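Local coordinates for putative nucleolar GTP-binding protein 1 (Plasmodium falciparum, PDB 2QU8) that binds GDP and, as a putative nucleolar GTP-binding protein of the NOG1 family, probably works as a GTPase, at residues T31-G36 / G110-I115; L66-F71 / Q79-P84; S144-F149 / I197-L202. All blocks are in the same frame, centred on the assembly; numbering follows the deposited sequence.

Contact 1 of 3, residues T31-G36 / G110-I115; sequences TIILSG and GVILFI
Ile33 and Ile112 meet at their ends, CD1 of Ile33 lying 3.8 Å from CD1 of Ile112, between two parallel central strands of a P-loop GTPase fold. On the other face Leu34 and Leu113 run side by side, Leu34 CD2 being 3.7 Å from Leu113 CD2. Ile32 CG2 rests on Leu113 CB on the same face. Between the two faces the backbones are joined by five hydrogen bonds that alternate from strand to strand. Val111 N reaches Thr31 O and Ile33 N reaches Val111 O, both at 2.9 Å; Leu113 N to Ile33 O, Ser35 N to Leu113 O and Ile115 N to Ser35 O carry the ladder onward. Strand 76-82 flanks 31-35 and strand 145-150 flanks 110-115, so the pair lies in mid-sheet, with helix 126-137 packed on Phe114. Gly36 is the first glycine of what looks like a Walker A loop, with phi 139° and psi 160°, angles that call for glycine. Its O accepts a bond from Lys42 NZ. Phe114, its CG trans to the amide N (chi1 -172°), takes Ser35 OG, itself bonded to Leu87 O, at its ring edge, 3.3 Å from CD1, while Gly36 CA sits over one ring face, 4.0 Å from the centroid.

Contact 2 of 3, residues L66-F71 / Q79-P84; sequences LYVGHF and QIIDTP
Tyr67 and Asp82 exchange two backbone hydrogen bonds, Tyr67 N to Asp82 O at 2.9 Å and Asp82 N to Tyr67 O at 3.0 Å. Two residues along, Gly69 and Ile80 repeat the exchange with 2.8 Å from Gly69 N to Ile80 O; the return bond, Ile80 N to Gly69 O, is equally short. Between these hydrogen-bonded pairs lies the non-hydrogen-bonded pair Val68 and Ile81, where Ile81 CA approaches Tyr67 O in a CA-H...O contact. The ladder belongs to the antiparallel beta hairpin of strands 66-73 and 76-82, which in Ras-like GTPases links the first switch region to the DxxG motif; Asp82, Thr83 and Pro84 are consistent with the start of that motif, and the Asp82 side chain touches Lys42 and Ser43 close to the bound GDP. Side chains sort onto two faces. On one, the Tyr67 ring turns its edge to the second segment: Asp82 O lies in its plane beside CD2, and Pro84 crosses at about a right angle, its CG 3.9 Å from Tyr67 CE2. Farther along, the Phe71 ring also presents an edge, taking Ile80 CG2 in its plane 3.9 Å from CE2; CG of Phe71 lies between its backbone N and carbonyl carbon (chi1 65°), which swings the ring back so that its CD2-CE2 edge meets Ile80. Ile80 itself packs on Phe45 of helix 42-49. On the opposite face Val68 CG1 lies obliquely across Gln79, 3.8 Å from its CB, and the Gln79 chain extends onward to bond through NE2 to Thr31 OG1 and Asn26 O. At the start of strand 66-73, Leu66 and Thr83 run alongside each other, Leu66 CD1 being 3.7 Å from Thr83 CG2.

Contact 3 of 3, residues S144-F149 / I197-L202; sequences SIVIGF and ITACEL
Val146 and Leu202 cross at a slant, CG2 of the valine meeting CD1 of the leucine at 3.7 Å. Only one branch of Val146 does the touching: CG1 lies anti to the backbone N (chi1 178°), which leaves CG2 beside that N and anti to the carbonyl carbon, facing the helix. From there CG2 of Val146 also meets Ala199 CA at 3.7 Å and Ala199 CB at 4.1 Å. Thr198 OG1 lies farther along the same methyl, 3.9 Å from Val146 CG2; it is buried here with no polar partner in the model. Leu202 uses both methyls. Besides Val146, CD1 lies against the backbone, within 3.3 Å of Ile145 O, and CD2 is 3.7 Å from Ser144 OG. Strand 145-149 and helical segment 197-202 run nearly antiparallel, at 165°, their axes approaching to 8.6 Å, an alpha/beta layer packing in which the first part of helix 192-222 packs on one face of the sheet of the GTPase fold. Val146 and Leu202 point toward each other from the two layers, whereas the Ile145 side chain leaves on the other face of the sheet, against Phe133 of helix 126-137. Val146 is flanked within its own layer by Leu113 of strand 110-117 and by Ser182 of strand 179-183, the latter also touching Thr198. Ser144 CB comes to 3.8 Å from Leu202 CD1.

Overall arrangement
All three contacts share one sheet, in which strand 30-35 lies between strands 76-82 and 110-117, and 145-150 follows. Contact 2 joins contact 1 through Leu34 N to Ile81 O, 2.8 Å, and Thr31 CG2 to Ile81 CD1, 3.6 Å; their centres are about 10 Å apart, and contact 2 is nested in the chain between the segments of contact 1. Contact 3 follows in sequence, its centre about 8 Å from that of contact 1, with Val146 N bonded to Ile112 O at 2.8 Å. Contacts 2 and 3, about 16 Å apart between centres, still touch where Phe71 CE1 lies 4.2 Å from Cys200 SG. The GDP is approached from contacts 1 and 2: Gly36 is about 7 Å from it, the Asp82 side chain about 4 Å.

Contact 1 of 3, residues T31-G36 / G110-I115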
# COMPACT_ATOMS: atom_id res chain seq x y z
N THR A 31 2.28 -9.34 3.79
CA THR A 31 1.09 -8.50 3.76
C THR A 31 1.18 -7.38 2.73
O THR A 31 2.21 -6.70 2.61
CB THR A 31 0.86 -7.85 5.16
OG1 THR A 31 0.75 -8.87 6.16
CG2 THR A 31 -0.42 -6.99 5.19
N ILE A 32 0.09 -7.16 2.01
CA ILE A 32 -0.10 -5.90 1.31
C ILE A 32 -0.95 -4.97 2.19
O ILE A 32 -2.06 -5.31 2.60
CB ILE A 32 -0.73 -6.09 -0.09
CG1 ILE A 32 0.17 -6.97 -0.98
CG2 ILE A 32 -0.94 -4.75 -0.78
CD1 ILE A 32 -0.54 -7.48 -2.22
N ILE A 33 -0.40 -3.81 2.52
CA ILE A 33 -1.11 -2.81 3.31
C ILE A 33 -1.71 -1.80 2.36
O ILE A 33 -0.99 -1.07 1.70
CB ILE A 33 -0.16 -2.11 4.31
CG1 ILE A 33 0.47 -3.15 5.25
CG2 ILE A 33 -0.91 -1.00 5.10
CD1 ILE A 33 1.80 -2.72 5.87
N LEU A 34 -3.04 -1.77 2.28
CA LEU A 34 -3.71 -0.81 1.40
C LEU A 34 -3.84 0.56 2.04
O LEU A 34 -4.21 0.69 3.21
CB LEU A 34 -5.08 -1.32 0.96
CG LEU A 34 -5.08 -2.46 -0.07
CD1 LEU A 34 -6.45 -3.13 -0.06
CD2 LEU A 34 -4.71 -1.94 -1.46
N SER A 35 -3.56 1.58 1.23
CA SER A 35 -3.67 2.98 1.65
C SER A 35 -4.11 3.84 0.47
O SER A 35 -3.97 3.43 -0.69
CB SER A 35 -2.33 3.45 2.23
OG SER A 35 -2.39 4.80 2.66
N GLY A 36 -4.64 5.02 0.75
CA GLY A 36 -5.20 5.88 -0.28
C GLY A 36 -6.49 6.53 0.19
O GLY A 36 -7.12 6.04 1.13
N GLY A 110 5.14 -6.18 5.69
CA GLY A 110 4.34 -5.73 4.55
C GLY A 110 4.94 -4.77 3.54
O GLY A 110 5.97 -4.13 3.79
N VAL A 111 4.29 -4.70 2.39
CA VAL A 111 4.56 -3.71 1.36
C VAL A 111 3.31 -2.82 1.27
O VAL A 111 2.20 -3.32 1.44
CB VAL A 111 4.85 -4.39 -0.01
CG1 VAL A 111 3.70 -5.29 -0.45
CG2 VAL A 111 5.16 -3.37 -1.09
N ILE A 112 3.49 -1.52 1.05
CA ILE A 112 2.34 -0.61 0.96
C ILE A 112 1.83 -0.57 -0.47
O ILE A 112 2.62 -0.46 -1.41
CB ILE A 112 2.70 0.85 1.37
CG1 ILE A 112 3.56 0.88 2.63
CG2 ILE A 112 1.42 1.73 1.52
CD1 ILE A 112 2.92 0.25 3.87
N LEU A 113 0.52 -0.69 -0.64
CA LEU A 113 -0.09 -0.33 -1.91
C LEU A 113 -0.92 0.93 -1.68
O LEU A 113 -2.00 0.86 -1.10
CB LEU A 113 -0.95 -1.48 -2.47
CG LEU A 113 -1.72 -1.23 -3.78
CD1 LEU A 113 -0.85 -0.67 -4.91
CD2 LEU A 113 -2.40 -2.51 -4.23
N PHE A 114 -0.38 2.06 -2.12
CA PHE A 114 -1.06 3.35 -2.06
C PHE A 114 -1.74 3.61 -3.39
O PHE A 114 -1.08 3.77 -4.43
CB PHE A 114 -0.11 4.51 -1.69
CG PHE A 114 -0.83 5.82 -1.43
CD1 PHE A 114 -1.22 6.17 -0.14
CD2 PHE A 114 -1.15 6.68 -2.48
CE1 PHE A 114 -1.90 7.37 0.11
CE2 PHE A 114 -1.84 7.87 -2.24
CZ PHE A 114 -2.20 8.22 -0.95
N ILE A 115 -3.07 3.65 -3.35
CA ILE A 115 -3.86 3.78 -4.56
C ILE A 115 -4.28 5.23 -4.78
O ILE A 115 -4.84 5.88 -3.88
CB ILE A 115 -5.09 2.85 -4.55
CG1 ILE A 115 -4.63 1.38 -4.38
CG2 ILE A 115 -5.92 3.05 -5.83
CD1 ILE A 115 -5.75 0.34 -4.40

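Contact 2 of 3, residues L66-F71 / Q79-P84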
# COMPACT_ATOMS: atom_id res chain seq x y z
N LEU A 66 -11.79 -3.13 10.42
CA LEU A 66 -10.54 -3.50 9.77
C LEU A 66 -10.80 -4.73 8.92
O LEU A 66 -11.53 -5.63 9.33
CB LEU A 66 -9.46 -3.74 10.84
CG LEU A 66 -8.08 -4.32 10.52
CD1 LEU A 66 -7.00 -3.59 11.31
CD2 LEU A 66 -8.05 -5.81 10.82
N TYR A 67 -10.22 -4.77 7.72
CA TYR A 67 -10.47 -5.87 6.79
C TYR A 67 -9.18 -6.59 6.44
O TYR A 67 -8.18 -5.95 6.11
CB TYR A 67 -11.14 -5.34 5.52
CG TYR A 67 -12.48 -4.71 5.77
CD1 TYR A 67 -13.64 -5.46 5.69
CD2 TYR A 67 -12.58 -3.36 6.12
CE1 TYR A 67 -14.88 -4.89 5.94
CE2 TYR A 67 -13.82 -2.78 6.37
CZ TYR A 67 -14.96 -3.56 6.27
OH TYR A 67 -16.20 -3.01 6.51
N VAL A 68 -9.21 -7.92 6.55
CA VAL A 68 -8.06 -8.75 6.19
C VAL A 68 -8.47 -9.77 5.13
O VAL A 68 -9.15 -10.75 5.43
CB VAL A 68 -7.43 -9.49 7.39
CG1 VAL A 68 -6.11 -10.15 6.96
CG2 VAL A 68 -7.18 -8.55 8.56
N GLY A 69 -8.05 -9.53 3.90
CA GLY A 69 -8.22 -10.49 2.81
C GLY A 69 -7.06 -11.46 2.80
O GLY A 69 -5.97 -11.14 3.29
N HIS A 70 -7.28 -12.65 2.24
CA HIS A 70 -6.26 -13.69 2.14
C HIS A 70 -6.15 -14.21 0.72
O HIS A 70 -7.16 -14.39 0.03
CB HIS A 70 -6.58 -14.85 3.09
CG HIS A 70 -6.74 -14.43 4.52
ND1 HIS A 70 -5.68 -14.34 5.39
CD2 HIS A 70 -7.83 -14.04 5.22
CE1 HIS A 70 -6.11 -13.93 6.57
NE2 HIS A 70 -7.41 -13.74 6.50
N PHE A 71 -4.92 -14.47 0.28
CA PHE A 71 -4.69 -15.10 -1.02
C PHE A 71 -3.34 -15.81 -1.07
O PHE A 71 -2.43 -15.50 -0.29
CB PHE A 71 -4.83 -14.10 -2.17
CG PHE A 71 -3.79 -13.00 -2.17
CD1 PHE A 71 -2.62 -13.14 -2.91
CD2 PHE A 71 -3.98 -11.84 -1.44
CE1 PHE A 71 -1.65 -12.13 -2.91
CE2 PHE A 71 -3.03 -10.82 -1.44
CZ PHE A 71 -1.86 -10.97 -2.18
N GLN A 79 -1.67 -11.94 3.12
CA GLN A 79 -2.84 -11.19 3.53
C GLN A 79 -2.82 -9.79 2.92
O GLN A 79 -1.78 -9.28 2.54
CB GLN A 79 -2.97 -11.14 5.05
CG GLN A 79 -1.77 -10.55 5.78
CD GLN A 79 -1.77 -10.88 7.27
OE1 GLN A 79 -2.54 -11.73 7.73
NE2 GLN A 79 -0.90 -10.22 8.02
N ILE A 80 -4.00 -9.20 2.78
CA ILE A 80 -4.10 -7.84 2.29
C ILE A 80 -5.06 -7.08 3.20
O ILE A 80 -6.20 -7.51 3.41
CB ILE A 80 -4.45 -7.79 0.77
CG1 ILE A 80 -4.58 -6.34 0.29
CG2 ILE A 80 -5.69 -8.69 0.42
CD1 ILE A 80 -4.53 -6.17 -1.23
N ILE A 81 -4.58 -5.99 3.77
CA ILE A 81 -5.30 -5.27 4.82
C ILE A 81 -5.80 -3.91 4.35
O ILE A 81 -5.06 -3.14 3.72
CB ILE A 81 -4.45 -5.14 6.11
CG1 ILE A 81 -4.03 -6.54 6.60
CG2 ILE A 81 -5.23 -4.43 7.22
CD1 ILE A 81 -2.98 -6.52 7.69
N ASP A 82 -7.06 -3.62 4.68
CA ASP A 82 -7.69 -2.35 4.36
C ASP A 82 -8.20 -1.79 5.68
O ASP A 82 -8.92 -2.47 6.42
CB ASP A 82 -8.85 -2.58 3.35
CG ASP A 82 -9.50 -1.27 2.88
OD1 ASP A 82 -8.80 -0.25 2.76
OD2 ASP A 82 -10.72 -1.27 2.60
N THR A 83 -7.81 -0.56 6.00
CA THR A 83 -8.22 0.08 7.25
C THR A 83 -8.89 1.42 6.96
O THR A 83 -8.28 2.47 7.17
CB THR A 83 -7.04 0.30 8.22
OG1 THR A 83 -5.97 0.96 7.53
CG2 THR A 83 -6.53 -1.01 8.73
N PRO A 84 -10.14 1.40 6.47
CA PRO A 84 -10.79 2.68 6.18
C PRO A 84 -10.91 3.51 7.46
O PRO A 84 -11.18 2.97 8.54
CB PRO A 84 -12.16 2.28 5.62
CG PRO A 84 -12.36 0.86 6.01
CD PRO A 84 -11.00 0.25 6.16

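Contact 3 of 3, residues S144-F149 / I197-L202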
# COMPACT_ATOMS: atom_id res chain seq x y z
N SER A 144 8.93 -0.98 1.26
CA SER A 144 8.60 -0.82 -0.15
C SER A 144 7.17 -0.31 -0.34
O SER A 144 6.30 -0.55 0.49
CB SER A 144 8.78 -2.15 -0.88
OG SER A 144 10.10 -2.25 -1.37
N ILE A 145 6.97 0.40 -1.45
CA ILE A 145 5.67 0.97 -1.79
C ILE A 145 5.38 0.74 -3.26
O ILE A 145 6.24 0.94 -4.12
CB ILE A 145 5.62 2.51 -1.50
CG1 ILE A 145 5.93 2.80 -0.02
CG2 ILE A 145 4.25 3.11 -1.91
CD1 ILE A 145 6.25 4.26 0.31
N VAL A 146 4.16 0.29 -3.56
CA VAL A 146 3.67 0.36 -4.93
C VAL A 146 2.66 1.50 -4.98
O VAL A 146 1.78 1.60 -4.13
CB VAL A 146 3.02 -0.98 -5.38
CG1 VAL A 146 2.47 -0.86 -6.80
CG2 VAL A 146 4.03 -2.12 -5.30
N ILE A 147 2.81 2.39 -5.97
CA ILE A 147 1.80 3.41 -6.22
C ILE A 147 0.87 2.85 -7.27
O ILE A 147 1.29 2.57 -8.40
CB ILE A 147 2.39 4.77 -6.72
CG1 ILE A 147 3.46 5.32 -5.77
CG2 ILE A 147 1.27 5.79 -6.95
CD1 ILE A 147 2.96 5.79 -4.42
N GLY A 148 -0.39 2.65 -6.89
CA GLY A 148 -1.38 2.14 -7.82
C GLY A 148 -2.18 3.27 -8.43
O GLY A 148 -2.78 4.07 -7.72
N PHE A 149 -2.17 3.35 -9.76
CA PHE A 149 -3.03 4.29 -10.46
C PHE A 149 -4.28 3.55 -10.91
O PHE A 149 -4.24 2.75 -11.84
CB PHE A 149 -2.30 4.96 -11.63
CG PHE A 149 -1.06 5.66 -11.20
CD1 PHE A 149 0.19 5.12 -11.46
CD2 PHE A 149 -1.14 6.85 -10.48
CE1 PHE A 149 1.35 5.76 -11.03
CE2 PHE A 149 0.01 7.50 -10.06
CZ PHE A 149 1.25 6.95 -10.33
N ILE A 197 0.99 -8.84 -8.33
CA ILE A 197 2.29 -9.49 -8.57
C ILE A 197 3.49 -8.57 -8.26
O ILE A 197 4.42 -8.98 -7.56
CB ILE A 197 2.37 -10.08 -10.00
CG1 ILE A 197 1.34 -11.22 -10.15
CG2 ILE A 197 3.78 -10.58 -10.32
CD1 ILE A 197 0.94 -11.56 -11.57
N THR A 198 3.47 -7.33 -8.74
CA THR A 198 4.58 -6.41 -8.46
C THR A 198 4.72 -6.04 -6.97
O THR A 198 5.84 -5.86 -6.48
CB THR A 198 4.64 -5.16 -9.41
OG1 THR A 198 4.84 -3.97 -8.64
CG2 THR A 198 3.40 -5.03 -10.23
N ALA A 199 3.59 -5.93 -6.26
CA ALA A 199 3.61 -5.74 -4.80
C ALA A 199 4.35 -6.88 -4.10
O ALA A 199 5.29 -6.64 -3.34
CB ALA A 199 2.19 -5.60 -4.25
N CYS A 200 3.94 -8.11 -4.38
CA CYS A 200 4.56 -9.30 -3.79
C CYS A 200 6.07 -9.36 -4.01
O CYS A 200 6.82 -9.51 -3.05
CB CYS A 200 3.88 -10.56 -4.30
SG CYS A 200 2.15 -10.70 -3.78
N GLU A 201 6.50 -9.21 -5.26
CA GLU A 201 7.93 -9.23 -5.59
C GLU A 201 8.73 -8.07 -4.99
O GLU A 201 9.90 -8.25 -4.65
CB GLU A 201 8.14 -9.36 -7.10
CG GLU A 201 8.70 -10.74 -7.55
CD GLU A 201 7.68 -11.88 -7.47
OE1 GLU A 201 7.04 -12.19 -8.50
OE2 GLU A 201 7.52 -12.47 -6.38
N LEU A 202 8.12 -6.89 -4.85
CA LEU A 202 8.75 -5.78 -4.14
C LEU A 202 9.01 -6.15 -2.68
O LEU A 202 10.03 -5.77 -2.10
CB LEU A 202 7.91 -4.50 -4.19
CG LEU A 202 8.39 -3.28 -5.00
CD1 LEU A 202 7.67 -2.04 -4.48
CD2 LEU A 202 9.90 -3.06 -4.95